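Long-range contacts in tryptophanyl-tRNA synthetase (PDB 2EL7), which probably catalyses the ATP-dependent attachment of tryptophan to its cognate tRNA, as a homodimeric class I aminoacyl-tRNA synthetase: residues A[216-221]-A[266-271]; A[12-17]-A[204-209]; A[242-247]-A[271-276]; A[69-74]-A[283-288]. One frame throughout, in Å; residues are numbered along the deposited sequence.

Contact 1 (A[216-221]-A[266-271])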
loop_
_atom_site.group_PDB
_atom_site.type_symbol
_atom_site.label_atom_id
_atom_site.label_comp_id
_atom_site.label_asym_id
_atom_site.label_seq_id
_atom_site.Cartn_x
_atom_site.Cartn_y
_atom_site.Cartn_z
ATOM N N LYS A 216 13.749 22.606 -35.897
ATOM C CA LYS A 216 14.706 21.668 -35.314
ATOM C C LYS A 216 15.521 20.926 -36.376
ATOM O O LYS A 216 16.709 20.670 -36.190
ATOM C CB LYS A 216 13.986 20.679 -34.395
ATOM C CG LYS A 216 13.533 21.311 -33.089
ATOM C CD LYS A 216 12.813 20.314 -32.220
ATOM C CE LYS A 216 12.303 20.938 -30.934
ATOM N NZ LYS A 216 11.492 19.954 -30.146
ATOM N N ILE A 217 14.888 20.581 -37.493
ATOM C CA ILE A 217 15.594 19.891 -38.574
ATOM C C ILE A 217 16.563 20.910 -39.175
ATOM O O ILE A 217 17.713 20.612 -39.495
ATOM C CB ILE A 217 14.612 19.439 -39.687
ATOM C CG1 ILE A 217 13.484 18.601 -39.081
ATOM C CG2 ILE A 217 15.349 18.644 -40.748
ATOM C CD1 ILE A 217 13.972 17.420 -38.333
ATOM N N GLN A 218 16.049 22.124 -39.318
ATOM C CA GLN A 218 16.779 23.251 -39.864
ATOM C C GLN A 218 18.095 23.429 -39.131
ATOM O O GLN A 218 19.114 23.744 -39.749
ATOM C CB GLN A 218 15.948 24.511 -39.679
ATOM C CG GLN A 218 16.339 25.668 -40.554
ATOM C CD GLN A 218 15.918 25.449 -41.985
ATOM O OE1 GLN A 218 14.793 25.020 -42.248
ATOM N NE2 GLN A 218 16.816 25.749 -42.922
ATOM N N HIS A 219 18.054 23.226 -37.811
ATOM C CA HIS A 219 19.220 23.390 -36.950
ATOM C C HIS A 219 19.965 22.120 -36.576
ATOM O O HIS A 219 20.885 22.177 -35.762
ATOM C CB HIS A 219 18.829 24.119 -35.664
ATOM C CG HIS A 219 18.549 25.581 -35.846
ATOM N ND1 HIS A 219 17.527 26.054 -36.643
ATOM C CD2 HIS A 219 19.136 26.675 -35.302
ATOM C CE1 HIS A 219 17.493 27.374 -36.578
ATOM N NE2 HIS A 219 18.459 27.776 -35.771
ATOM N N LEU A 220 19.585 20.975 -37.141
ATOM C CA LEU A 220 20.300 19.744 -36.812
ATOM C C LEU A 220 21.765 20.018 -37.079
ATOM O O LEU A 220 22.125 20.563 -38.124
ATOM C CB LEU A 220 19.845 18.563 -37.670
ATOM C CG LEU A 220 18.422 18.033 -37.500
ATOM C CD1 LEU A 220 18.305 16.725 -38.272
ATOM C CD2 LEU A 220 18.099 17.806 -36.030
ATOM N N PRO A 221 22.631 19.666 -36.124
ATOM C CA PRO A 221 24.076 19.878 -36.252
ATOM C C PRO A 221 24.682 19.071 -37.396
ATOM O O PRO A 221 24.029 18.194 -37.958
ATOM C CB PRO A 221 24.610 19.440 -34.887
ATOM C CG PRO A 221 23.443 19.667 -33.966
ATOM C CD PRO A 221 22.295 19.153 -34.787
ATOM N N GLY A 266 23.278 19.197 -51.282
ATOM C CA GLY A 266 23.633 19.871 -50.045
ATOM C C GLY A 266 22.663 19.696 -48.889
ATOM O O GLY A 266 21.532 19.234 -49.048
ATOM N N THR A 267 23.134 20.073 -47.711
ATOM C CA THR A 267 22.376 19.985 -46.478
ATOM C C THR A 267 20.902 20.386 -46.605
ATOM O O THR A 267 20.009 19.614 -46.248
ATOM C CB THR A 267 23.094 20.829 -45.379
ATOM O OG1 THR A 267 24.168 20.058 -44.827
ATOM C CG2 THR A 267 22.153 21.237 -44.273
ATOM N N TYR A 268 20.640 21.574 -47.130
ATOM C CA TYR A 268 19.265 22.040 -47.253
ATOM C C TYR A 268 18.304 21.079 -47.929
ATOM O O TYR A 268 17.174 20.882 -47.472
ATOM C CB TYR A 268 19.193 23.359 -48.013
ATOM C CG TYR A 268 17.794 23.924 -47.991
ATOM C CD1 TYR A 268 17.298 24.556 -46.848
ATOM C CD2 TYR A 268 16.938 23.766 -49.082
ATOM C CE1 TYR A 268 15.982 25.016 -46.789
ATOM C CE2 TYR A 268 15.619 24.216 -49.038
ATOM C CZ TYR A 268 15.146 24.840 -47.888
ATOM O OH TYR A 268 13.840 25.289 -47.831
ATOM N N VAL A 269 18.741 20.507 -49.043
ATOM C CA VAL A 269 17.902 19.593 -49.785
ATOM C C VAL A 269 17.569 18.378 -48.946
ATOM O O VAL A 269 16.444 17.903 -48.955
ATOM C CB VAL A 269 18.592 19.128 -51.054
ATOM C CG1 VAL A 269 17.702 18.157 -51.781
ATOM C CG2 VAL A 269 18.919 20.315 -51.929
ATOM N N VAL A 270 18.555 17.878 -48.216
ATOM C CA VAL A 270 18.347 16.710 -47.384
ATOM C C VAL A 270 17.364 16.989 -46.251
ATOM O O VAL A 270 16.503 16.162 -45.939
ATOM C CB VAL A 270 19.665 16.225 -46.794
ATOM C CG1 VAL A 270 19.415 14.995 -45.949
ATOM C CG2 VAL A 270 20.645 15.924 -47.913
ATOM N N LYS A 271 17.478 18.165 -45.650
ATOM C CA LYS A 271 16.595 18.531 -44.555
ATOM C C LYS A 271 15.123 18.553 -44.954
ATOM O O LYS A 271 14.259 18.138 -44.180
ATOM C CB LYS A 271 17.030 19.874 -43.985
ATOM C CG LYS A 271 18.371 19.778 -43.266
ATOM C CD LYS A 271 18.849 21.131 -42.769
ATOM C CE LYS A 271 20.026 20.976 -41.822
ATOM N NZ LYS A 271 20.635 22.278 -41.480
#
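Lys-271 NZ donates a hydrogen bond of 2.7 Å to Gln-218 O. This illustrates how a lysine from one helix can meet the C-terminal end of another, here the last turn of helix 210-218, from the first turns of helix 267-294. NZ stands above the carbonyl plane, about 47° out of it, with a C=O...N angle of 130°. Carbonyls at a helix end carry partial negative charge, which would probably favour a charged amine at this place. The lysine chain is extended beyond CG, and its CD and CE pass close to Ile-217 O, CE at 3.3 Å. The Ile-217 side chain runs past it in the opposite direction and sets CG2 3.8 Å from Lys-271 CB. An alanine in place of Lys-271 would probably leave the Gln-218 carbonyl without its charged mate and open a gap beside Ile-217 O, though the CB contact would stay. Behind this polar pair, Ile-217 and Leu-220 face the apolar interior and pack on Leu-274. On the outer side the Gln-218 amide and the Tyr-268 ring are inclined by 42°, with Gln-218 NE2 at the ring edge, 4.0 Å from Tyr-268 CE1.

Contact 2 (A[12-17]-A[204-209])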
loop_
_atom_site.group_PDB
_atom_site.type_symbol
_atom_site.label_atom_id
_atom_site.label_comp_id
_atom_site.label_asym_id
_atom_site.label_seq_id
_atom_site.Cartn_x
_atom_site.Cartn_y
_atom_site.Cartn_z
ATOM N N GLY A 12 1.541 13.290 -21.901
ATOM C CA GLY A 12 1.144 13.368 -23.300
ATOM C C GLY A 12 2.281 13.732 -24.253
ATOM O O GLY A 12 2.031 14.080 -25.398
ATOM N N GLU A 13 3.529 13.654 -23.802
ATOM C CA GLU A 13 4.675 14.002 -24.656
ATOM C C GLU A 13 5.397 12.779 -25.221
ATOM O O GLU A 13 6.373 12.302 -24.638
ATOM C CB GLU A 13 5.693 14.830 -23.866
ATOM C CG GLU A 13 5.104 16.007 -23.110
ATOM C CD GLU A 13 4.585 17.084 -24.038
ATOM O OE1 GLU A 13 5.356 17.521 -24.921
ATOM O OE2 GLU A 13 3.415 17.498 -23.883
ATOM N N ILE A 14 4.936 12.283 -26.358
ATOM C CA ILE A 14 5.566 11.127 -26.981
ATOM C C ILE A 14 6.471 11.647 -28.101
ATOM O O ILE A 14 6.019 12.428 -28.946
ATOM C CB ILE A 14 4.496 10.162 -27.606
ATOM C CG1 ILE A 14 3.327 9.961 -26.633
ATOM C CG2 ILE A 14 5.136 8.816 -27.975
ATOM C CD1 ILE A 14 3.741 9.595 -25.216
ATOM N N HIS A 15 7.739 11.235 -28.110
ATOM C CA HIS A 15 8.649 11.671 -29.170
ATOM C C HIS A 15 8.983 10.511 -30.112
ATOM O O HIS A 15 8.601 9.370 -29.849
ATOM C CB HIS A 15 9.912 12.316 -28.586
ATOM C CG HIS A 15 10.594 11.496 -27.540
ATOM N ND1 HIS A 15 11.150 10.264 -27.806
ATOM C CD2 HIS A 15 10.860 11.754 -26.235
ATOM C CE1 HIS A 15 11.735 9.800 -26.714
ATOM N NE2 HIS A 15 11.574 10.684 -25.747
ATOM N N ILE A 16 9.673 10.795 -31.214
ATOM C CA ILE A 16 9.963 9.753 -32.185
ATOM C C ILE A 16 10.859 8.679 -31.626
ATOM O O ILE A 16 11.036 7.614 -32.240
ATOM C CB ILE A 16 10.604 10.334 -33.470
ATOM C CG1 ILE A 16 11.981 10.916 -33.169
ATOM C CG2 ILE A 16 9.681 11.397 -34.074
ATOM C CD1 ILE A 16 12.727 11.315 -34.417
ATOM N N GLY A 17 11.436 8.975 -30.464
ATOM C CA GLY A 17 12.303 8.023 -29.797
ATOM C C GLY A 17 11.407 6.956 -29.194
ATOM O O GLY A 17 11.656 5.761 -29.353
ATOM N N ILE A 204 11.710 15.540 -30.702
ATOM C CA ILE A 204 10.839 15.862 -31.811
ATOM C C ILE A 204 9.568 15.100 -31.442
ATOM O O ILE A 204 9.530 13.865 -31.515
ATOM C CB ILE A 204 11.393 15.340 -33.149
ATOM C CG1 ILE A 204 12.669 16.101 -33.512
ATOM C CG2 ILE A 204 10.358 15.555 -34.258
ATOM C CD1 ILE A 204 13.264 15.738 -34.873
ATOM N N GLY A 205 8.543 15.833 -31.013
ATOM C CA GLY A 205 7.298 15.206 -30.607
ATOM C C GLY A 205 6.428 14.773 -31.770
ATOM O O GLY A 205 6.468 15.377 -32.845
ATOM N N LEU A 206 5.632 13.727 -31.565
ATOM C CA LEU A 206 4.755 13.232 -32.622
ATOM C C LEU A 206 3.673 14.249 -32.940
ATOM O O LEU A 206 3.175 14.297 -34.064
ATOM C CB LEU A 206 4.085 11.913 -32.216
ATOM C CG LEU A 206 4.953 10.845 -31.554
ATOM C CD1 LEU A 206 4.122 9.580 -31.437
ATOM C CD2 LEU A 206 6.221 10.582 -32.364
ATOM N N LEU A 207 3.307 15.061 -31.952
ATOM C CA LEU A 207 2.255 16.050 -32.143
ATOM C C LEU A 207 2.780 17.477 -32.101
ATOM O O LEU A 207 2.003 18.433 -32.126
ATOM C CB LEU A 207 1.164 15.862 -31.082
ATOM C CG LEU A 207 0.496 14.475 -31.034
ATOM C CD1 LEU A 207 -0.644 14.529 -30.022
ATOM C CD2 LEU A 207 -0.050 14.056 -32.415
ATOM N N GLU A 208 4.100 17.612 -32.047
ATOM C CA GLU A 208 4.754 18.911 -31.997
ATOM C C GLU A 208 4.308 19.754 -33.186
ATOM O O GLU A 208 4.079 19.231 -34.268
ATOM C CB GLU A 208 6.280 18.705 -32.000
ATOM C CG GLU A 208 7.107 19.956 -31.798
ATOM C CD GLU A 208 8.587 19.664 -31.581
ATOM O OE1 GLU A 208 9.396 20.613 -31.690
ATOM O OE2 GLU A 208 8.956 18.499 -31.299
ATOM N N PRO A 209 4.157 21.078 -33.003
ATOM C CA PRO A 209 3.728 21.865 -34.168
ATOM C C PRO A 209 4.712 21.751 -35.354
ATOM O O PRO A 209 5.942 21.798 -35.185
ATOM C CB PRO A 209 3.646 23.280 -33.612
ATOM C CG PRO A 209 3.280 23.056 -32.191
ATOM C CD PRO A 209 4.209 21.921 -31.799
HETATM O O HOH W 1 4.121 15.278 -29.186
#
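Leu-206 and Ile-14 meet because of how each branches: Leu-206 CG is anti to its own carbonyl carbon (chi1 -44°), while Ile-14 CG2 is anti to its backbone N, and Leu-206 CD1 arrives 3.7 Å from that methyl. The other leucine methyl, CD2, reaches the next peptide, 3.6 Å from His-15 C, and Ile-16 CG2 at 3.9 Å. Two backbone hydrogen bonds also join the segments. Leu-206 N gives a nearly straight bond (169°) to Ile-14 O, and Ile-16 N gives one of 3.1 Å to Ile-204 O. Together they frame His-15 and Gly-205 as a single bridge, in the pattern of a non-hydrogen-bonded antiparallel pair.

The bridge ties the HIGH signature of a class I synthetase, where ATP is predicted to bind, to the loop that follows the KMSKS motif and leads into helix 210-218. His-15 ND1 accepts a weak capping bond from Gly-17 N at the start of helix 16-33, and the ring also packs on Met-196 and Lys-198. An alanine in place of Leu-206 would probably open a gap beside Ile-14 and Ile-16, although the backbone bonds could persist. Glu-208 folds back, OE2 taking the Gly-205 N-H at 2.7 Å while OE1 is bound by Ser-212 and by Lys-216 in a salt bridge. A water lies 2.9 Å from Leu-207 N, its donor, and gives a weak bond to Ile-14 O.

Contact 3 (A[242-247]-A[271-276])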
loop_
_atom_site.group_PDB
_atom_site.type_symbol
_atom_site.label_atom_id
_atom_site.label_comp_id
_atom_site.label_asym_id
_atom_site.label_seq_id
_atom_site.Cartn_x
_atom_site.Cartn_y
_atom_site.Cartn_z
ATOM N N THR A 242 20.639 9.970 -39.987
ATOM C CA THR A 242 20.177 8.919 -39.081
ATOM C C THR A 242 18.652 8.994 -39.098
ATOM O O THR A 242 17.965 7.994 -39.336
ATOM C CB THR A 242 20.699 9.148 -37.650
ATOM O OG1 THR A 242 22.128 9.022 -37.641
ATOM C CG2 THR A 242 20.110 8.134 -36.689
ATOM N N TYR A 243 18.132 10.194 -38.859
ATOM C CA TYR A 243 16.700 10.422 -38.885
ATOM C C TYR A 243 16.206 10.051 -40.264
ATOM O O TYR A 243 15.215 9.340 -40.399
ATOM C CB TYR A 243 16.373 11.887 -38.641
ATOM C CG TYR A 243 16.603 12.378 -37.234
ATOM C CD1 TYR A 243 16.308 13.695 -36.896
ATOM C CD2 TYR A 243 17.095 11.536 -36.233
ATOM C CE1 TYR A 243 16.496 14.176 -35.601
ATOM C CE2 TYR A 243 17.285 12.012 -34.922
ATOM C CZ TYR A 243 16.985 13.337 -34.622
ATOM O OH TYR A 243 17.218 13.857 -33.364
ATOM N N LEU A 244 16.895 10.532 -41.296
ATOM C CA LEU A 244 16.483 10.235 -42.668
ATOM C C LEU A 244 16.258 8.736 -42.851
ATOM O O LEU A 244 15.314 8.312 -43.518
ATOM C CB LEU A 244 17.541 10.722 -43.666
ATOM C CG LEU A 244 17.218 10.539 -45.157
ATOM C CD1 LEU A 244 16.110 11.491 -45.555
ATOM C CD2 LEU A 244 18.459 10.796 -45.995
ATOM N N SER A 245 17.128 7.941 -42.242
ATOM C CA SER A 245 17.060 6.480 -42.330
ATOM C C SER A 245 15.779 5.919 -41.718
ATOM O O SER A 245 15.191 4.953 -42.223
ATOM C CB SER A 245 18.270 5.884 -41.617
ATOM O OG SER A 245 19.448 6.537 -42.062
ATOM N N TYR A 246 15.366 6.535 -40.617
ATOM C CA TYR A 246 14.165 6.137 -39.900
ATOM C C TYR A 246 12.896 6.332 -40.711
ATOM O O TYR A 246 11.975 5.530 -40.605
ATOM C CB TYR A 246 14.012 6.971 -38.636
ATOM C CG TYR A 246 15.111 6.832 -37.603
ATOM C CD1 TYR A 246 15.265 7.802 -36.612
ATOM C CD2 TYR A 246 15.959 5.720 -37.579
ATOM C CE1 TYR A 246 16.223 7.674 -35.621
ATOM C CE2 TYR A 246 16.942 5.588 -36.586
ATOM C CZ TYR A 246 17.064 6.569 -35.613
ATOM O OH TYR A 246 18.040 6.485 -34.632
ATOM N N PHE A 247 12.853 7.388 -41.527
ATOM C CA PHE A 247 11.642 7.726 -42.277
ATOM C C PHE A 247 11.574 7.758 -43.796
ATOM O O PHE A 247 10.561 8.201 -44.342
ATOM C CB PHE A 247 11.142 9.070 -41.787
ATOM C CG PHE A 247 11.080 9.164 -40.313
ATOM C CD1 PHE A 247 12.096 9.812 -39.604
ATOM C CD2 PHE A 247 10.042 8.547 -39.618
ATOM C CE1 PHE A 247 12.085 9.842 -38.233
ATOM C CE2 PHE A 247 10.014 8.565 -38.229
ATOM C CZ PHE A 247 11.037 9.214 -37.526
ATOM N N LYS A 271 17.478 18.165 -45.650
ATOM C CA LYS A 271 16.595 18.531 -44.555
ATOM C C LYS A 271 15.123 18.553 -44.954
ATOM O O LYS A 271 14.259 18.138 -44.180
ATOM C CB LYS A 271 17.030 19.874 -43.985
ATOM C CG LYS A 271 18.371 19.778 -43.266
ATOM C CD LYS A 271 18.849 21.131 -42.769
ATOM C CE LYS A 271 20.026 20.976 -41.822
ATOM N NZ LYS A 271 20.635 22.278 -41.480
ATOM N N ARG A 272 14.843 19.020 -46.166
ATOM C CA ARG A 272 13.476 19.070 -46.676
ATOM C C ARG A 272 13.005 17.660 -47.025
ATOM O O ARG A 272 11.820 17.346 -46.868
ATOM C CB ARG A 272 13.396 19.944 -47.931
ATOM C CG ARG A 272 13.898 21.369 -47.767
ATOM C CD ARG A 272 12.767 22.388 -47.652
ATOM N NE ARG A 272 11.785 22.269 -48.735
ATOM C CZ ARG A 272 10.984 23.253 -49.147
ATOM N NH1 ARG A 272 11.040 24.457 -48.581
ATOM N NH2 ARG A 272 10.106 23.027 -50.117
ATOM N N ILE A 273 13.909 16.811 -47.516
ATOM C CA ILE A 273 13.504 15.444 -47.848
ATOM C C ILE A 273 13.175 14.766 -46.518
ATOM O O ILE A 273 12.204 14.012 -46.424
ATOM C CB ILE A 273 14.613 14.621 -48.517
ATOM C CG1 ILE A 273 15.065 15.268 -49.829
ATOM C CG2 ILE A 273 14.101 13.214 -48.773
ATOM C CD1 ILE A 273 14.190 14.938 -51.023
ATOM N N LEU A 274 13.996 15.039 -45.500
ATOM C CA LEU A 274 13.782 14.481 -44.169
ATOM C C LEU A 274 12.439 14.959 -43.594
ATOM O O LEU A 274 11.621 14.161 -43.148
ATOM C CB LEU A 274 14.907 14.903 -43.227
ATOM C CG LEU A 274 14.648 14.587 -41.745
ATOM C CD1 LEU A 274 14.452 13.068 -41.549
ATOM C CD2 LEU A 274 15.802 15.103 -40.911
ATOM N N PHE A 275 12.231 16.271 -43.613
ATOM C CA PHE A 275 11.010 16.871 -43.116
ATOM C C PHE A 275 9.774 16.269 -43.789
ATOM O O PHE A 275 8.913 15.696 -43.114
ATOM C CB PHE A 275 11.053 18.380 -43.352
ATOM C CG PHE A 275 9.828 19.107 -42.885
ATOM C CD1 PHE A 275 9.571 19.268 -41.531
ATOM C CD2 PHE A 275 8.925 19.628 -43.802
ATOM C CE1 PHE A 275 8.432 19.938 -41.097
ATOM C CE2 PHE A 275 7.775 20.305 -43.378
ATOM C CZ PHE A 275 7.532 20.457 -42.018
ATOM N N ASP A 276 9.682 16.383 -45.112
ATOM C CA ASP A 276 8.524 15.836 -45.819
ATOM C C ASP A 276 8.226 14.387 -45.435
ATOM O O ASP A 276 7.061 14.016 -45.211
ATOM C CB ASP A 276 8.708 15.916 -47.348
ATOM C CG ASP A 276 8.830 17.339 -47.842
ATOM O OD1 ASP A 276 8.153 18.213 -47.250
ATOM O OD2 ASP A 276 9.590 17.579 -48.818
#
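Helix segments 242-247 and 271-276 cross at 39° with their axes 9.3 Å apart, and the backbones come nearest at Leu-244 and Leu-274, whose CA atoms are 5.3 Å apart. The example shows how one leucine can be the centre of apolar packing between two helices. Leu-274 supplies the largest share of the buried surface. Its CG is anti to the backbone N (chi1 169°), and the fork beyond it lies over the backbone of the facing helix. There CD1 is 3.5 Å from Leu-244 N and 3.7 Å from Tyr-243 CB, and it also meets Phe-247 at a longer distance, approaching that ring obliquely. The second methyl, CD2, sits at the edge of the Tyr-243 ring, near its plane.

Leu-244 answers from the other helix. Its CD1 lies against the backbone of Leu-274, 4.0 Å from CA, and touches Ile-273 CG2 at 4.2 Å. The two leucines thus interlock, each placing a methyl on the main chain of the other. Tyr-243 joins through its CB, while its hydroxyl runs on to hydrogen-bond with Pro-188 O, close to residues predicted to bind ATP. A weak hydrogen bond between Phe-247 O and His-277 ND1 also joins the two helices.

Neighbouring helices cover the pair. Helix 250-261 covers Leu-244 and Ile-273 through Leu-252, Val-253 and Leu-256. Phe-247 extends toward helix 16-33, where it rests on Ile-16 and Leu-20, while the ring of Phe-275 meets Trp-214 of helix 210-218.

Contact 4 (A[69-74]-A[283-288])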
loop_
_atom_site.group_PDB
_atom_site.type_symbol
_atom_site.label_atom_id
_atom_site.label_comp_id
_atom_site.label_asym_id
_atom_site.label_seq_id
_atom_site.Cartn_x
_atom_site.Cartn_y
_atom_site.Cartn_z
ATOM N N ASN A 69 -1.115 7.829 -26.915
ATOM C CA ASN A 69 -0.692 6.468 -27.186
ATOM C C ASN A 69 -1.700 5.757 -28.068
ATOM O O ASN A 69 -1.336 4.909 -28.876
ATOM C CB ASN A 69 -0.457 5.710 -25.890
ATOM C CG ASN A 69 0.903 6.001 -25.315
ATOM O OD1 ASN A 69 1.898 5.544 -25.838
ATOM N ND2 ASN A 69 0.950 6.800 -24.264
ATOM N N ILE A 70 -2.972 6.097 -27.926
ATOM C CA ILE A 70 -3.961 5.508 -28.804
ATOM C C ILE A 70 -3.705 6.109 -30.198
ATOM O O ILE A 70 -3.779 5.402 -31.200
ATOM C CB ILE A 70 -5.381 5.835 -28.350
ATOM C CG1 ILE A 70 -5.675 5.080 -27.051
ATOM C CG2 ILE A 70 -6.388 5.464 -29.445
ATOM C CD1 ILE A 70 -7.003 5.457 -26.398
ATOM N N ALA A 71 -3.389 7.406 -30.265
ATOM C CA ALA A 71 -3.124 8.019 -31.577
ATOM C C ALA A 71 -1.906 7.374 -32.235
ATOM O O ALA A 71 -1.901 7.149 -33.440
ATOM C CB ALA A 71 -2.900 9.537 -31.450
ATOM N N ALA A 72 -0.883 7.085 -31.428
ATOM C CA ALA A 72 0.348 6.454 -31.908
ATOM C C ALA A 72 0.141 5.005 -32.359
ATOM O O ALA A 72 1.004 4.460 -33.050
ATOM C CB ALA A 72 1.454 6.518 -30.818
ATOM N N GLY A 73 -0.977 4.374 -31.962
ATOM C CA GLY A 73 -1.235 3.009 -32.401
ATOM C C GLY A 73 -1.841 2.000 -31.448
ATOM O O GLY A 73 -2.244 0.930 -31.906
ATOM N N LEU A 74 -1.890 2.286 -30.142
ATOM C CA LEU A 74 -2.487 1.351 -29.191
ATOM C C LEU A 74 -3.972 1.378 -29.485
ATOM O O LEU A 74 -4.606 2.418 -29.322
ATOM C CB LEU A 74 -2.205 1.786 -27.749
ATOM C CG LEU A 74 -0.749 1.553 -27.312
ATOM C CD1 LEU A 74 -0.689 1.573 -25.803
ATOM C CD2 LEU A 74 -0.235 0.183 -27.801
ATOM N N ARG A 283 1.681 11.916 -40.017
ATOM C CA ARG A 283 0.372 12.264 -40.550
ATOM C C ARG A 283 -0.768 11.457 -39.924
ATOM O O ARG A 283 -1.646 12.031 -39.288
ATOM C CB ARG A 283 0.380 12.103 -42.075
ATOM C CG ARG A 283 -0.835 12.646 -42.810
ATOM C CD ARG A 283 -0.697 12.402 -44.308
ATOM N NE ARG A 283 -1.980 12.088 -44.917
ATOM C CZ ARG A 283 -2.669 10.966 -44.689
ATOM N NH1 ARG A 283 -2.194 10.032 -43.862
ATOM N NH2 ARG A 283 -3.855 10.785 -45.273
ATOM N N PRO A 284 -0.767 10.122 -40.082
ATOM C CA PRO A 284 -1.831 9.279 -39.509
ATOM C C PRO A 284 -1.954 9.390 -37.975
ATOM O O PRO A 284 -3.048 9.288 -37.413
ATOM C CB PRO A 284 -1.435 7.858 -39.931
ATOM C CG PRO A 284 -0.545 8.076 -41.119
ATOM C CD PRO A 284 0.244 9.298 -40.763
ATOM N N ILE A 285 -0.838 9.583 -37.292
ATOM C CA ILE A 285 -0.879 9.694 -35.847
ATOM C C ILE A 285 -1.588 10.987 -35.480
ATOM O O ILE A 285 -2.459 11.011 -34.601
ATOM C CB ILE A 285 0.551 9.697 -35.258
ATOM C CG1 ILE A 285 1.254 8.381 -35.640
ATOM C CG2 ILE A 285 0.510 9.917 -33.758
ATOM C CD1 ILE A 285 2.713 8.305 -35.228
ATOM N N ARG A 286 -1.224 12.056 -36.181
ATOM C CA ARG A 286 -1.792 13.385 -35.944
ATOM C C ARG A 286 -3.270 13.472 -36.279
ATOM O O ARG A 286 -4.047 14.103 -35.558
ATOM C CB ARG A 286 -1.046 14.419 -36.766
ATOM C CG ARG A 286 0.418 14.454 -36.511
ATOM C CD ARG A 286 0.983 15.704 -37.158
ATOM N NE ARG A 286 2.204 16.053 -36.488
ATOM C CZ ARG A 286 2.608 17.286 -36.284
ATOM N NH1 ARG A 286 3.743 17.492 -35.641
ATOM N NH2 ARG A 286 1.891 18.300 -36.727
ATOM N N GLU A 287 -3.657 12.861 -37.394
ATOM C CA GLU A 287 -5.063 12.860 -37.775
ATOM C C GLU A 287 -5.827 12.138 -36.663
ATOM O O GLU A 287 -6.860 12.647 -36.221
ATOM C CB GLU A 287 -5.264 12.179 -39.128
ATOM C CG GLU A 287 -5.222 13.163 -40.292
ATOM C CD GLU A 287 -4.787 12.542 -41.622
ATOM O OE1 GLU A 287 -5.031 11.328 -41.833
ATOM O OE2 GLU A 287 -4.207 13.285 -42.454
ATOM N N ARG A 288 -5.314 10.990 -36.182
ATOM C CA ARG A 288 -5.996 10.284 -35.089
ATOM C C ARG A 288 -6.074 11.176 -33.847
ATOM O O ARG A 288 -7.134 11.324 -33.242
ATOM C CB ARG A 288 -5.291 8.989 -34.692
ATOM C CG ARG A 288 -5.455 7.805 -35.629
ATOM C CD ARG A 288 -4.889 6.509 -34.988
ATOM N NE ARG A 288 -4.420 5.564 -35.998
ATOM C CZ ARG A 288 -3.224 5.603 -36.591
ATOM N NH1 ARG A 288 -2.908 4.700 -37.508
ATOM N NH2 ARG A 288 -2.332 6.520 -36.255
#
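Ala-71, Arg-288 and Ile-285 carry this contact between the end of helix 55-72 and the latter part of helix 267-294, a case of a small residue allowing two helices to approach closely. The CA atoms of Ala-71 and Arg-288 are only 5.1 Å apart. The single methyl of Ala-71 is set against the other backbone, with CB 3.5 Å from Ile-285 O, and is flanked by Arg-288 CB at 4.1 Å.

Arg-288 lies across the carbonyl of Ala-71. With CG anti to its own carbonyl carbon (chi1 -75°) and the chain extended as far as NE, it brings CD to 3.4 Å from Ala-71 O. The guanidinium then bends round this oxygen and approaches it obliquely, and Arg-288 NH2 donates a weak hydrogen bond of 2.9 Å to Ala-71 O, with an N-H...O angle of only 126°. Since this carbonyl belongs to the final turn of its helix, the positive group probably also gains from the partial negative charge there.

Ile-285 meets the same carbonyl from a different direction. Its CG2 stands 3.7 Å from Ala-71 O and 3.9 Å from Ala-72 N. Just beyond, Gly-73 ends helix 55-72 in a Schellman motif with positive phi (141°), and Leu-74 N bonds back to Asn-69 O.

Helix 16-33 covers the contact: its Tyr-19 packs on Ile-285, its Ile-23 on Ala-72 and its Trp-26 on Asn-69 and Leu-74. The same Asn-69 and Leu-74 touch Ile-8 of strand 4-8, an outer strand of the three-stranded parallel sheet.

Contacts 1, 3 and 4 follow one another on helix 267-294. Contacts 1 and 3 overlap at Lys-271, their centres about 9 Å apart, while the centre of contact 4 lies about 26 Å from that of contact 1. Contact 2 bridges the two ends: Ile-204 packs on Ile-217 and Tyr-243, and Arg-286 NE of contact 4 probably bonds to Leu-206 O. Along the chain contact 2 closes before contacts 1 and 3 open, whereas contact 4 crosses it and spans both others. Helix 267-294 thus packs on helices 210-218 and 239-247 at one end and on helix 55-72 further along, while contact 2 joins HIGH to the loop after KMSKS, consistent with a catalytic site assembled from distant sequence.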